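Local coordinates for protein 1,3-alpha-isomaltosidase (Kribbella flavida DSM 17836, PDB 5X3I) that hydrolyses the alpha-1,3-glucosidic linkages of the cyclic tetrasaccharide cyclobis-(1-6)-alpha-nigerosyl to yield isomaltose inside the cell, at residues 296-301 / 559-564; 499-504 / 517-522; 583-588 / 683-688; 590-595 / 624-629. The protein carries 1 engineered substitution. One frame throughout, in Å; residues are numbered along the deposited sequence.

In the fold
Past the N-terminal beta domains, residues 296-301 come just ahead of the first TIM-barrel strand, 302-304. Contact 1 closes the longest loop, bringing them against the residues that lead into and form strand 562-565. Nested within that loop, contact 2 packs helix 496-510 on strand 517-519, the fifth of eight in the parallel sheet. Contact 3 opens only after contact 1 has closed; it ties the C-terminal part of helix 576-586 to residues 683-688 of the C-terminal domain. Inside its loop lies contact 4, where the last barrel strand, 591-593, meets helix 622-650. No loops cross. Contacts 1, 3 and 4 touch one another, and contact 2 touches contact 4 through Phe-518 and Gln-593.

Contact 1: residues 296-301 / 559-564; sequences GWVFRL and IVYWGW
Tyr-561 takes the largest share of this contact, meeting Phe-299 and Val-298 with the CD2 and CE2 atoms of its ring. The closest approach is Phe-299 CZ to Tyr-561 CE2, at 3.6 Å. The two rings are neither stacked nor T-shaped: their centroids lie 5.8 Å apart and their planes are inclined by 34°, while the side chains cross at about a right angle. Val-298 fills the angle between them. Its CG2 methyl is 4.0 Å from Tyr-561 CD2 and also rides 4.1 Å above the centre of the Phe-299 ring, so one methyl packs against both aromatics. In Phe-299, CG stands anti to the carbonyl carbon (chi1 -69°), a setting that carries CZ across to the tyrosine. The Tyr-561 hydroxyl is engaged outside this apolar cluster, hydrogen-bonded to the backbone N of Leu-294. With an alanine at Tyr-561, Phe-299 CZ and Val-298 CG2 would probably face a gap, and the Leu-294 amide would lose its hydroxyl partner. Phe-299 also touches Leu-640 and Ala-644 of helix 622-650. Because the 3-10 turn 296-299 comes just before strand 302-304, and Tyr-561 lies at the start of the run that forms strand 562-565, the cluster belongs to the N-terminal end of the strands, the floor of the TIM barrel, away from the catalytic residues.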
loop_
_atom_site.group_PDB
_atom_site.type_symbol
_atom_site.label_atom_id
_atom_site.label_comp_id
_atom_site.label_asym_id
_atom_site.label_seq_id
_atom_site.Cartn_x
_atom_site.Cartn_y
_atom_site.Cartn_z
ATOM N N GLY A 296 -5.274 13.334 18.676
ATOM C CA GLY A 296 -5.726 14.421 17.830
ATOM C C GLY A 296 -4.653 15.054 16.971
ATOM O O GLY A 296 -4.960 15.552 15.897
ATOM N N TRP A 297 -3.398 15.023 17.422
ATOM C CA TRP A 297 -2.334 15.694 16.670
ATOM C C TRP A 297 -2.088 15.103 15.276
ATOM O O TRP A 297 -1.513 15.784 14.434
ATOM C CB TRP A 297 -1.005 15.716 17.453
ATOM C CG TRP A 297 -0.363 14.381 17.776
ATOM C CD1 TRP A 297 -0.389 13.731 18.976
ATOM C CD2 TRP A 297 0.439 13.564 16.902
ATOM N NE1 TRP A 297 0.332 12.562 18.904
ATOM C CE2 TRP A 297 0.850 12.437 17.641
ATOM C CE3 TRP A 297 0.852 13.681 15.575
ATOM C CZ2 TRP A 297 1.635 11.433 17.093
ATOM C CZ3 TRP A 297 1.645 12.682 15.038
ATOM C CH2 TRP A 297 2.024 11.576 15.791
ATOM N N VAL A 298 -2.536 13.868 15.019
ATOM C CA VAL A 298 -2.335 13.286 13.683
ATOM C C VAL A 298 -3.130 14.064 12.641
ATOM O O VAL A 298 -2.828 14.000 11.452
ATOM C CB VAL A 298 -2.722 11.773 13.597
ATOM C CG1 VAL A 298 -2.010 10.980 14.664
ATOM C CG2 VAL A 298 -4.236 11.567 13.668
ATOM N N PHE A 299 -4.107 14.843 13.094
ATOM C CA PHE A 299 -4.918 15.619 12.170
ATOM C C PHE A 299 -4.314 16.963 11.776
ATOM O O PHE A 299 -4.898 17.696 10.988
ATOM C CB PHE A 299 -6.311 15.821 12.754
ATOM C CG PHE A 299 -7.111 14.563 12.809
ATOM C CD1 PHE A 299 -7.393 13.863 11.643
ATOM C CD2 PHE A 299 -7.575 14.068 14.008
ATOM C CE1 PHE A 299 -8.129 12.692 11.673
ATOM C CE2 PHE A 299 -8.322 12.894 14.042
ATOM C CZ PHE A 299 -8.595 12.216 12.879
ATOM N N ARG A 300 -3.132 17.276 12.290
ATOM C CA ARG A 300 -2.452 18.482 11.856
ATOM C C ARG A 300 -1.648 18.214 10.586
ATOM O O ARG A 300 -1.545 17.076 10.144
ATOM C CB ARG A 300 -1.543 19.007 12.967
ATOM C CG ARG A 300 -2.274 19.271 14.275
ATOM C CD ARG A 300 -1.335 19.817 15.320
ATOM N NE ARG A 300 -0.826 21.130 14.955
ATOM C CZ ARG A 300 0.159 21.752 15.597
ATOM N NH1 ARG A 300 0.765 21.158 16.622
ATOM N NH2 ARG A 300 0.542 22.960 15.212
ATOM N N LEU A 301 -1.033 19.250 10.030
ATOM C CA LEU A 301 -0.282 19.082 8.795
ATOM C C LEU A 301 0.990 18.276 9.036
ATOM O O LEU A 301 1.725 18.528 9.999
ATOM C CB LEU A 301 0.066 20.434 8.177
ATOM C CG LEU A 301 1.068 20.401 7.014
ATOM C CD1 LEU A 301 0.502 19.630 5.816
ATOM C CD2 LEU A 301 1.494 21.821 6.601
ATOM N N ILE A 559 -10.424 1.581 6.544
ATOM C CA ILE A 559 -9.164 2.260 6.753
ATOM C C ILE A 559 -9.532 3.709 7.060
ATOM O O ILE A 559 -9.958 4.465 6.188
ATOM C CB ILE A 559 -8.233 2.192 5.528
ATOM C CG1 ILE A 559 -7.869 0.744 5.168
ATOM C CG2 ILE A 559 -6.970 3.049 5.759
ATOM C CD1 ILE A 559 -7.098 -0.008 6.207
ATOM N N VAL A 560 -9.333 4.080 8.315
ATOM C CA VAL A 560 -9.826 5.352 8.842
ATOM C C VAL A 560 -8.822 6.474 8.600
ATOM O O VAL A 560 -9.147 7.489 7.988
ATOM C CB VAL A 560 -10.166 5.264 10.332
ATOM C CG1 VAL A 560 -10.627 6.623 10.850
ATOM C CG2 VAL A 560 -11.270 4.231 10.551
ATOM N N TYR A 561 -7.619 6.321 9.132
ATOM C CA TYR A 561 -6.663 7.383 8.990
ATOM C C TYR A 561 -5.838 7.178 7.730
ATOM O O TYR A 561 -4.873 6.420 7.695
ATOM C CB TYR A 561 -5.747 7.406 10.212
ATOM C CG TYR A 561 -6.466 7.519 11.539
ATOM C CD1 TYR A 561 -6.915 6.386 12.214
ATOM C CD2 TYR A 561 -6.680 8.760 12.122
ATOM C CE1 TYR A 561 -7.559 6.494 13.415
ATOM C CE2 TYR A 561 -7.321 8.877 13.316
ATOM C CZ TYR A 561 -7.758 7.750 13.968
ATOM O OH TYR A 561 -8.388 7.889 15.165
ATOM N N TRP A 562 -6.144 7.996 6.745
ATOM C CA TRP A 562 -5.604 7.842 5.413
ATOM C C TRP A 562 -5.255 9.197 4.842
ATOM O O TRP A 562 -5.963 10.177 5.051
ATOM C CB TRP A 562 -6.600 7.118 4.500
ATOM C CG TRP A 562 -6.179 7.078 3.062
ATOM C CD1 TRP A 562 -5.563 6.051 2.418
ATOM C CD2 TRP A 562 -6.323 8.124 2.102
ATOM N NE1 TRP A 562 -5.329 6.384 1.105
ATOM C CE2 TRP A 562 -5.784 7.656 0.889
ATOM C CE3 TRP A 562 -6.876 9.404 2.144
ATOM C CZ2 TRP A 562 -5.768 8.426 -0.263
ATOM C CZ3 TRP A 562 -6.861 10.166 0.993
ATOM C CH2 TRP A 562 -6.307 9.672 -0.191
ATOM N N GLY A 563 -4.179 9.224 4.075
ATOM C CA GLY A 563 -3.703 10.425 3.422
ATOM C C GLY A 563 -2.918 10.057 2.174
ATOM O O GLY A 563 -2.879 8.892 1.783
ATOM N N TRP A 564 -2.324 11.059 1.538
ATOM C CA TRP A 564 -1.568 10.879 0.304
ATOM C C TRP A 564 -0.524 11.978 0.205
ATOM O O TRP A 564 -0.615 12.958 0.931
ATOM C CB TRP A 564 -2.493 10.901 -0.921
ATOM C CG TRP A 564 -3.150 12.244 -1.195
ATOM C CD1 TRP A 564 -3.937 12.959 -0.349
ATOM C CD2 TRP A 564 -3.085 13.001 -2.411
ATOM N NE1 TRP A 564 -4.346 14.126 -0.941
ATOM C CE2 TRP A 564 -3.844 14.172 -2.214
ATOM C CE3 TRP A 564 -2.452 12.808 -3.640
ATOM C CZ2 TRP A 564 -3.988 15.143 -3.204
ATOM C CZ3 TRP A 564 -2.598 13.774 -4.619
ATOM C CH2 TRP A 564 -3.360 14.922 -4.398
#

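Contact 2: residues 499-504 / 517-522; sequences HYARAF and TFSRAG. With SO4 (sulfate ion), chain I.
A chi1 of 47° in Thr-517 sets OG1 between the backbone N and the carbonyl carbon and swings CG2 anti to the latter, which lays the methyl against the helix: Thr-517 CG2 is 3.5 Å from Ala-501 O and 3.7 Å from Phe-504 CB. Ser-519 has OG anti to its carbonyl carbon (chi1 -52°), bringing OG to 4.0 Å from the Ala-501 CB methyl; its hydrogen-bonding partner is Thr-470 OG1. Helix 499-504 runs nearly antiparallel to strand 517-519, at 161° with axes 8.8 Å apart, as expected in the beta-alpha-beta crossover from strand 467-470 through helix 496-510 to its parallel neighbour. The Ser-519 side chain is about 7 Å from that of Ala-471, the engineered residue at the inferred nucleophile position. On the helix side turned from the strand, the Arg-502 guanidinium holds a sulfate ion, probably from the crystallisation liquor, at its edge, NH1 bonding O2 at 3.2 Å; NH2 bonds O4 weakly, and NE pairs with Asp-506.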
loop_
_atom_site.group_PDB
_atom_site.type_symbol
_atom_site.label_atom_id
_atom_site.label_comp_id
_atom_site.label_asym_id
_atom_site.label_seq_id
_atom_site.Cartn_x
_atom_site.Cartn_y
_atom_site.Cartn_z
ATOM N N HIS A 499 1.620 -7.691 9.872
ATOM C CA HIS A 499 2.532 -8.008 10.964
ATOM C C HIS A 499 3.510 -6.854 11.204
ATOM O O HIS A 499 3.837 -6.538 12.342
ATOM C CB HIS A 499 3.338 -9.286 10.682
ATOM C CG HIS A 499 2.511 -10.531 10.568
ATOM N ND1 HIS A 499 1.553 -10.881 11.493
ATOM C CD2 HIS A 499 2.516 -11.522 9.639
ATOM C CE1 HIS A 499 0.998 -12.028 11.141
ATOM N NE2 HIS A 499 1.569 -12.443 10.023
ATOM N N TYR A 500 3.954 -6.247 10.108
ATOM C CA TYR A 500 4.963 -5.192 10.119
ATOM C C TYR A 500 4.447 -3.935 10.826
ATOM O O TYR A 500 5.055 -3.473 11.768
ATOM C CB TYR A 500 5.391 -4.889 8.680
ATOM C CG TYR A 500 6.307 -3.709 8.441
ATOM C CD1 TYR A 500 7.340 -3.390 9.312
ATOM C CD2 TYR A 500 6.173 -2.952 7.285
ATOM C CE1 TYR A 500 8.184 -2.322 9.049
ATOM C CE2 TYR A 500 6.997 -1.893 7.022
ATOM C CZ TYR A 500 8.007 -1.579 7.889
ATOM O OH TYR A 500 8.825 -0.524 7.578
ATOM N N ALA A 501 3.311 -3.424 10.377
ATOM C CA ALA A 501 2.636 -2.322 11.043
ATOM C C ALA A 501 2.389 -2.602 12.528
ATOM O O ALA A 501 2.700 -1.774 13.395
ATOM C CB ALA A 501 1.321 -2.020 10.342
ATOM N N ARG A 502 1.816 -3.764 12.800
ATOM C CA ARG A 502 1.493 -4.199 14.149
ATOM C C ARG A 502 2.740 -4.214 15.041
ATOM O O ARG A 502 2.683 -3.811 16.200
ATOM C CB ARG A 502 0.839 -5.590 14.104
ATOM C CG ARG A 502 0.473 -6.200 15.451
ATOM C CD ARG A 502 1.527 -7.194 15.924
ATOM N NE ARG A 502 1.178 -7.795 17.204
ATOM C CZ ARG A 502 0.495 -8.924 17.351
ATOM N NH1 ARG A 502 0.234 -9.379 18.570
ATOM N NH2 ARG A 502 0.075 -9.600 16.294
ATOM N N ALA A 503 3.856 -4.692 14.498
ATOM C CA ALA A 503 5.089 -4.781 15.271
ATOM C C ALA A 503 5.519 -3.400 15.775
ATOM O O ALA A 503 5.869 -3.249 16.927
ATOM C CB ALA A 503 6.190 -5.410 14.462
ATOM N N PHE A 504 5.489 -2.393 14.914
ATOM C CA PHE A 504 5.923 -1.079 15.367
ATOM C C PHE A 504 4.829 -0.356 16.163
ATOM O O PHE A 504 5.139 0.423 17.074
ATOM C CB PHE A 504 6.448 -0.270 14.184
ATOM C CG PHE A 504 7.841 -0.696 13.788
ATOM C CD1 PHE A 504 8.953 -0.131 14.396
ATOM C CD2 PHE A 504 8.038 -1.731 12.886
ATOM C CE1 PHE A 504 10.238 -0.561 14.087
ATOM C CE2 PHE A 504 9.327 -2.160 12.581
ATOM C CZ PHE A 504 10.421 -1.563 13.174
ATOM N N THR A 517 1.873 4.407 13.374
ATOM C CA THR A 517 2.711 3.901 12.305
ATOM C C THR A 517 2.098 4.566 11.086
ATOM O O THR A 517 0.939 4.968 11.125
ATOM C CB THR A 517 2.696 2.335 12.173
ATOM O OG1 THR A 517 1.349 1.862 12.207
ATOM C CG2 THR A 517 3.469 1.671 13.307
ATOM N N PHE A 518 2.899 4.755 10.052
ATOM C CA PHE A 518 2.459 5.389 8.834
ATOM C C PHE A 518 2.918 4.464 7.694
ATOM O O PHE A 518 4.104 4.412 7.393
ATOM C CB PHE A 518 3.080 6.789 8.783
ATOM C CG PHE A 518 2.624 7.673 7.648
ATOM C CD1 PHE A 518 3.529 8.142 6.727
ATOM C CD2 PHE A 518 1.324 8.111 7.558
ATOM C CE1 PHE A 518 3.136 9.008 5.700
ATOM C CE2 PHE A 518 0.923 8.971 6.533
ATOM C CZ PHE A 518 1.837 9.426 5.611
ATOM N N SER A 519 1.975 3.793 7.039
ATOM C CA SER A 519 2.275 2.667 6.138
ATOM C C SER A 519 1.607 2.837 4.774
ATOM O O SER A 519 0.539 3.407 4.695
ATOM C CB SER A 519 1.803 1.341 6.744
ATOM O OG SER A 519 2.278 1.128 8.051
ATOM N N ARG A 520 2.270 2.441 3.697
ATOM C CA ARG A 520 1.619 2.314 2.391
ATOM C C ARG A 520 0.939 0.951 2.170
ATOM O O ARG A 520 -0.092 0.868 1.527
ATOM C CB ARG A 520 2.611 2.616 1.270
ATOM C CG ARG A 520 3.653 1.541 1.011
ATOM C CD ARG A 520 4.706 2.017 0.029
ATOM N NE ARG A 520 5.636 0.949 -0.297
ATOM C CZ ARG A 520 6.839 1.127 -0.829
ATOM N NH1 ARG A 520 7.289 2.350 -1.081
ATOM N NH2 ARG A 520 7.596 0.070 -1.103
ATOM N N ALA A 521 1.533 -0.105 2.718
ATOM C CA ALA A 521 1.166 -1.472 2.390
ATOM C C ALA A 521 0.343 -2.112 3.484
ATOM O O ALA A 521 0.482 -1.776 4.654
ATOM C CB ALA A 521 2.394 -2.303 2.127
ATOM N N GLY A 522 -0.550 -3.011 3.086
ATOM C CA GLY A 522 -1.381 -3.710 4.038
ATOM C C GLY A 522 -2.278 -4.749 3.398
ATOM O O GLY A 522 -2.159 -5.049 2.207
HETATM S S SO4 I . -1.886 -12.416 17.829
HETATM O O1 SO4 I . -2.582 -11.162 18.089
HETATM O O2 SO4 I . -0.647 -12.467 18.599
HETATM O O3 SO4 I . -2.742 -13.539 18.196
HETATM O O4 SO4 I . -1.585 -12.497 16.409
#

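Contact 3: residues 583-588 / 683-688; sequences AAASAF and INPVLE
The junction between the TIM barrel and the C-terminal beta domain is made here by Ala-585 and Phe-588, in the last part of helix 576-586 and the residues that follow Ser-586, packing on Pro-685 and Ile-683. Ile-683 supplies two branches. Its CD1 lies 3.8 Å from Phe-588 CD2 and 3.9 Å from Phe-588 CB, while CG2 approaches that same CB at 3.9 Å. The CG1 arm, anti to the carbonyl carbon (chi1 -40°), takes CD1 to the ring, and the two side chains cross at about a right angle. At the second point Ala-585 CB meets the pyrrolidine ring, 3.8 Å from Pro-685 CB. A glycine in place of Ile-683 is likely to open a gap beside Phe-588 and leave its ring freer to turn. Beyond the contact, the Phe-588 ring reaches Leu-632 and Leu-636 of helix 622-650, the backbone O of Phe-588 accepts a hydrogen bond from Tyr-675 OH of strand 675-677, and Ala-585 also touches Phe-544 of helix 541-556.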
loop_
_atom_site.group_PDB
_atom_site.type_symbol
_atom_site.label_atom_id
_atom_site.label_comp_id
_atom_site.label_asym_id
_atom_site.label_seq_id
_atom_site.Cartn_x
_atom_site.Cartn_y
_atom_site.Cartn_z
ATOM N N ALA A 583 -3.765 20.843 -2.196
ATOM C CA ALA A 583 -3.658 21.287 -0.810
ATOM C C ALA A 583 -5.032 21.586 -0.218
ATOM O O ALA A 583 -5.317 21.194 0.906
ATOM C CB ALA A 583 -2.756 22.509 -0.705
ATOM N N ALA A 584 -5.882 22.266 -0.982
ATOM C CA ALA A 584 -7.201 22.635 -0.484
ATOM C C ALA A 584 -8.063 21.418 -0.178
ATOM O O ALA A 584 -8.677 21.347 0.879
ATOM C CB ALA A 584 -7.906 23.537 -1.466
ATOM N N ALA A 585 -8.102 20.457 -1.097
ATOM C CA ALA A 585 -8.881 19.247 -0.878
ATOM C C ALA A 585 -8.312 18.442 0.282
ATOM O O ALA A 585 -9.050 17.867 1.066
ATOM C CB ALA A 585 -8.924 18.383 -2.159
ATOM N N SER A 586 -6.991 18.414 0.390
ATOM C CA SER A 586 -6.330 17.591 1.404
ATOM C C SER A 586 -6.585 18.091 2.826
ATOM O O SER A 586 -6.637 17.299 3.763
ATOM C CB SER A 586 -4.832 17.528 1.138
ATOM O OG SER A 586 -4.581 16.876 -0.086
ATOM N N ALA A 587 -6.779 19.397 2.970
ATOM C CA ALA A 587 -7.162 19.996 4.253
ATOM C C ALA A 587 -8.487 19.423 4.775
ATOM O O ALA A 587 -8.827 19.530 5.949
ATOM C CB ALA A 587 -7.250 21.511 4.109
ATOM N N PHE A 588 -9.262 18.892 3.849
ATOM C CA PHE A 588 -10.512 18.174 4.093
ATOM C C PHE A 588 -10.432 16.621 4.065
ATOM O O PHE A 588 -11.419 15.943 3.778
ATOM C CB PHE A 588 -11.579 18.768 3.191
ATOM C CG PHE A 588 -11.875 20.211 3.543
ATOM C CD1 PHE A 588 -11.302 21.247 2.832
ATOM C CD2 PHE A 588 -12.656 20.523 4.643
ATOM C CE1 PHE A 588 -11.554 22.556 3.165
ATOM C CE2 PHE A 588 -12.909 21.840 4.981
ATOM C CZ PHE A 588 -12.352 22.855 4.251
ATOM N N ILE A 683 -17.564 17.368 0.780
ATOM C CA ILE A 683 -16.414 17.913 0.079
ATOM C C ILE A 683 -16.475 17.571 -1.406
ATOM O O ILE A 683 -16.877 16.472 -1.766
ATOM C CB ILE A 683 -15.100 17.366 0.664
ATOM C CG1 ILE A 683 -15.168 17.289 2.193
ATOM C CG2 ILE A 683 -13.920 18.176 0.176
ATOM C CD1 ILE A 683 -15.433 18.620 2.875
ATOM N N ASN A 684 -16.071 18.507 -2.254
ATOM C CA ASN A 684 -15.998 18.261 -3.688
ATOM C C ASN A 684 -14.732 18.827 -4.312
ATOM O O ASN A 684 -14.748 19.920 -4.870
ATOM C CB ASN A 684 -17.227 18.845 -4.391
ATOM C CG ASN A 684 -17.317 18.430 -5.848
ATOM O OD1 ASN A 684 -16.618 17.524 -6.289
ATOM N ND2 ASN A 684 -18.182 19.097 -6.602
ATOM N N PRO A 685 -13.634 18.067 -4.239
ATOM C CA PRO A 685 -12.313 18.482 -4.696
ATOM C C PRO A 685 -12.345 19.007 -6.116
ATOM O O PRO A 685 -13.099 18.477 -6.932
ATOM C CB PRO A 685 -11.500 17.190 -4.623
ATOM C CG PRO A 685 -12.174 16.394 -3.580
ATOM C CD PRO A 685 -13.623 16.691 -3.718
ATOM N N VAL A 686 -11.533 20.007 -6.429
ATOM C CA VAL A 686 -11.495 20.464 -7.802
ATOM C C VAL A 686 -10.368 19.715 -8.497
ATOM O O VAL A 686 -9.189 19.946 -8.252
ATOM C CB VAL A 686 -11.292 21.978 -7.885
ATOM C CG1 VAL A 686 -11.319 22.433 -9.329
ATOM C CG2 VAL A 686 -12.367 22.681 -7.098
ATOM N N LEU A 687 -10.776 18.790 -9.358
ATOM C CA LEU A 687 -9.891 17.800 -9.968
ATOM C C LEU A 687 -9.417 18.092 -11.392
ATOM O O LEU A 687 -8.837 17.222 -12.034
ATOM C CB LEU A 687 -10.561 16.434 -9.909
ATOM C CG LEU A 687 -10.776 16.013 -8.457
ATOM C CD1 LEU A 687 -11.581 14.753 -8.374
ATOM C CD2 LEU A 687 -9.445 15.837 -7.748
ATOM N N GLU A 688 -9.746 19.263 -11.924
ATOM C CA GLU A 688 -9.312 19.614 -13.273
ATOM C C GLU A 688 -8.663 20.991 -13.360
ATOM O O GLU A 688 -9.076 21.921 -12.679
ATOM C CB GLU A 688 -10.498 19.548 -14.235
ATOM C CG GLU A 688 -10.960 18.140 -14.529
ATOM C CD GLU A 688 -12.304 18.110 -15.219
ATOM O OE1 GLU A 688 -12.818 16.999 -15.465
ATOM O OE2 GLU A 688 -12.846 19.199 -15.507
#

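Contact 4: residues 590-595 / 624-629; sequences PIMQYH and PLFRRF
Phe-626, the first residue of 624-629, within helix 622-650, to touch the strand segment, takes part in both of the closest approaches, each made by CZ at the end of its ring. With CG anti to the backbone N (chi1 -171°), the ring projects from the helix so that CZ lies between two side chains, 4.2 Å from Met-592 CE and 4.3 Å from Tyr-594 CD2. Both approaches are oblique to the rings and rather loose, consistent with van der Waals packing alone. Met-592, which buries an area similar to that of Phe-626, bridges the wide gap between backbones, 10.3 Å from its CA to Phe-629 CA, by an almost fully extended chain, all three torsions near anti. Met-592 and Tyr-594 alternate with Gln-593, whose CB is directed away from the helix. This is the strand-helix packing of a (beta/alpha)8 barrel: strand 591-593 is the eighth, and backbone bonds from Met-592 and Tyr-594 to Trp-302 join it to the first strand and close the barrel. The Tyr-594 hydroxyl is hydrogen-bonded to His-321 NE2. One helical turn after Phe-626, Phe-629 comes less close, its CB 4.6 Å from Met-592 CE, and adds only peripheral cover. Its ring leads elsewhere, to Ala-584 on helix 576-586. The same helix borders the Phe-626 ring through Ala-583, while Pro-610 adds a further neighbour.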
loop_
_atom_site.group_PDB
_atom_site.type_symbol
_atom_site.label_atom_id
_atom_site.label_comp_id
_atom_site.label_asym_id
_atom_site.label_seq_id
_atom_site.Cartn_x
_atom_site.Cartn_y
_atom_site.Cartn_z
ATOM N N PRO A 590 -8.595 12.865 5.872
ATOM C CA PRO A 590 -8.156 12.423 7.200
ATOM C C PRO A 590 -6.710 12.818 7.551
ATOM O O PRO A 590 -6.445 13.183 8.682
ATOM C CB PRO A 590 -8.297 10.901 7.121
ATOM C CG PRO A 590 -9.392 10.684 6.134
ATOM C CD PRO A 590 -9.179 11.754 5.097
ATOM N N ILE A 591 -5.806 12.741 6.585
ATOM C CA ILE A 591 -4.406 13.052 6.812
ATOM C C ILE A 591 -3.881 13.977 5.723
ATOM O O ILE A 591 -3.867 13.624 4.529
ATOM C CB ILE A 591 -3.529 11.781 6.854
ATOM C CG1 ILE A 591 -4.038 10.788 7.904
ATOM C CG2 ILE A 591 -2.066 12.152 7.094
ATOM C CD1 ILE A 591 -3.776 11.206 9.339
ATOM N N MET A 592 -3.447 15.152 6.156
ATOM C CA MET A 592 -2.911 16.182 5.287
ATOM C C MET A 592 -1.400 16.156 5.384
ATOM O O MET A 592 -0.828 16.408 6.461
ATOM C CB MET A 592 -3.468 17.558 5.675
ATOM C CG MET A 592 -3.036 18.675 4.747
ATOM S SD MET A 592 -3.575 20.301 5.299
ATOM C CE MET A 592 -3.148 21.253 3.846
ATOM N N GLN A 593 -0.759 15.801 4.274
ATOM C CA GLN A 593 0.684 15.585 4.244
ATOM C C GLN A 593 1.290 15.952 2.894
ATOM O O GLN A 593 0.726 15.614 1.851
ATOM C CB GLN A 593 1.002 14.115 4.566
ATOM C CG GLN A 593 2.490 13.767 4.595
ATOM C CD GLN A 593 2.932 12.770 3.514
ATOM O OE1 GLN A 593 3.879 12.020 3.715
ATOM N NE2 GLN A 593 2.266 12.785 2.363
ATOM N N TYR A 594 2.455 16.590 2.901
ATOM C CA TYR A 594 3.217 16.743 1.671
ATOM C C TYR A 594 4.535 15.997 1.803
ATOM O O TYR A 594 5.011 15.753 2.906
ATOM C CB TYR A 594 3.452 18.219 1.311
ATOM C CG TYR A 594 4.374 19.025 2.226
ATOM C CD1 TYR A 594 5.750 18.880 2.166
ATOM C CD2 TYR A 594 3.861 19.980 3.095
ATOM C CE1 TYR A 594 6.592 19.629 2.976
ATOM C CE2 TYR A 594 4.704 20.741 3.920
ATOM C CZ TYR A 594 6.065 20.560 3.845
ATOM O OH TYR A 594 6.905 21.291 4.639
ATOM N N HIS A 595 5.109 15.629 0.662
ATOM C CA HIS A 595 6.303 14.797 0.622
ATOM C C HIS A 595 7.021 14.963 -0.715
ATOM O O HIS A 595 6.424 15.412 -1.689
ATOM C CB HIS A 595 5.914 13.335 0.866
ATOM C CG HIS A 595 7.073 12.389 0.912
ATOM N ND1 HIS A 595 8.236 12.664 1.590
ATOM C CD2 HIS A 595 7.235 11.158 0.368
ATOM C CE1 HIS A 595 9.071 11.649 1.460
ATOM N NE2 HIS A 595 8.485 10.721 0.725
ATOM N N PRO A 624 0.569 32.235 0.761
ATOM C CA PRO A 624 -0.580 32.722 1.534
ATOM C C PRO A 624 -1.796 31.804 1.480
ATOM O O PRO A 624 -2.479 31.637 2.480
ATOM C CB PRO A 624 -0.906 34.068 0.875
ATOM C CG PRO A 624 0.317 34.460 0.170
ATOM C CD PRO A 624 0.942 33.192 -0.294
ATOM N N LEU A 625 -2.068 31.210 0.327
ATOM C CA LEU A 625 -3.237 30.354 0.232
ATOM C C LEU A 625 -3.011 29.027 0.961
ATOM O O LEU A 625 -3.903 28.540 1.641
ATOM C CB LEU A 625 -3.617 30.113 -1.225
ATOM C CG LEU A 625 -4.186 31.329 -1.963
ATOM C CD1 LEU A 625 -4.725 30.914 -3.328
ATOM C CD2 LEU A 625 -5.268 31.998 -1.146
ATOM N N PHE A 626 -1.817 28.457 0.836
ATOM C CA PHE A 626 -1.514 27.241 1.576
ATOM C C PHE A 626 -1.648 27.517 3.072
ATOM O O PHE A 626 -2.236 26.728 3.790
ATOM C CB PHE A 626 -0.121 26.713 1.255
ATOM C CG PHE A 626 0.155 25.349 1.822
ATOM C CD1 PHE A 626 0.017 24.214 1.030
ATOM C CD2 PHE A 626 0.550 25.194 3.145
ATOM C CE1 PHE A 626 0.271 22.953 1.535
ATOM C CE2 PHE A 626 0.808 23.933 3.665
ATOM C CZ PHE A 626 0.667 22.801 2.857
ATOM N N ARG A 627 -1.114 28.652 3.518
ATOM C CA ARG A 627 -1.226 29.063 4.917
ATOM C C ARG A 627 -2.684 29.105 5.360
ATOM O O ARG A 627 -3.016 28.606 6.430
ATOM C CB ARG A 627 -0.555 30.425 5.144
ATOM C CG ARG A 627 -0.530 30.888 6.600
ATOM C CD ARG A 627 0.515 32.009 6.816
ATOM N NE ARG A 627 0.353 33.081 5.845
ATOM C CZ ARG A 627 1.340 33.698 5.205
ATOM N NH1 ARG A 627 2.606 33.388 5.434
ATOM N NH2 ARG A 627 1.049 34.649 4.333
ATOM N N ARG A 628 -3.553 29.682 4.537
ATOM C CA ARG A 628 -4.984 29.694 4.847
ATOM C C ARG A 628 -5.533 28.287 5.033
ATOM O O ARG A 628 -6.251 28.016 5.986
ATOM C CB ARG A 628 -5.788 30.402 3.762
ATOM C CG ARG A 628 -5.672 31.904 3.763
ATOM C CD ARG A 628 -6.906 32.518 3.116
ATOM N NE ARG A 628 -6.578 33.596 2.190
ATOM C CZ ARG A 628 -7.435 34.102 1.310
ATOM N NH1 ARG A 628 -8.671 33.622 1.234
ATOM N NH2 ARG A 628 -7.056 35.080 0.501
ATOM N N PHE A 629 -5.187 27.395 4.115
ATOM C CA PHE A 629 -5.658 26.019 4.190
ATOM C C PHE A 629 -5.162 25.354 5.469
ATOM O O PHE A 629 -5.927 24.715 6.176
ATOM C CB PHE A 629 -5.202 25.221 2.963
ATOM C CG PHE A 629 -5.708 25.775 1.654
ATOM C CD1 PHE A 629 -6.945 26.372 1.570
ATOM C CD2 PHE A 629 -4.940 25.696 0.515
ATOM C CE1 PHE A 629 -7.403 26.880 0.375
ATOM C CE2 PHE A 629 -5.398 26.202 -0.683
ATOM C CZ PHE A 629 -6.629 26.791 -0.747
#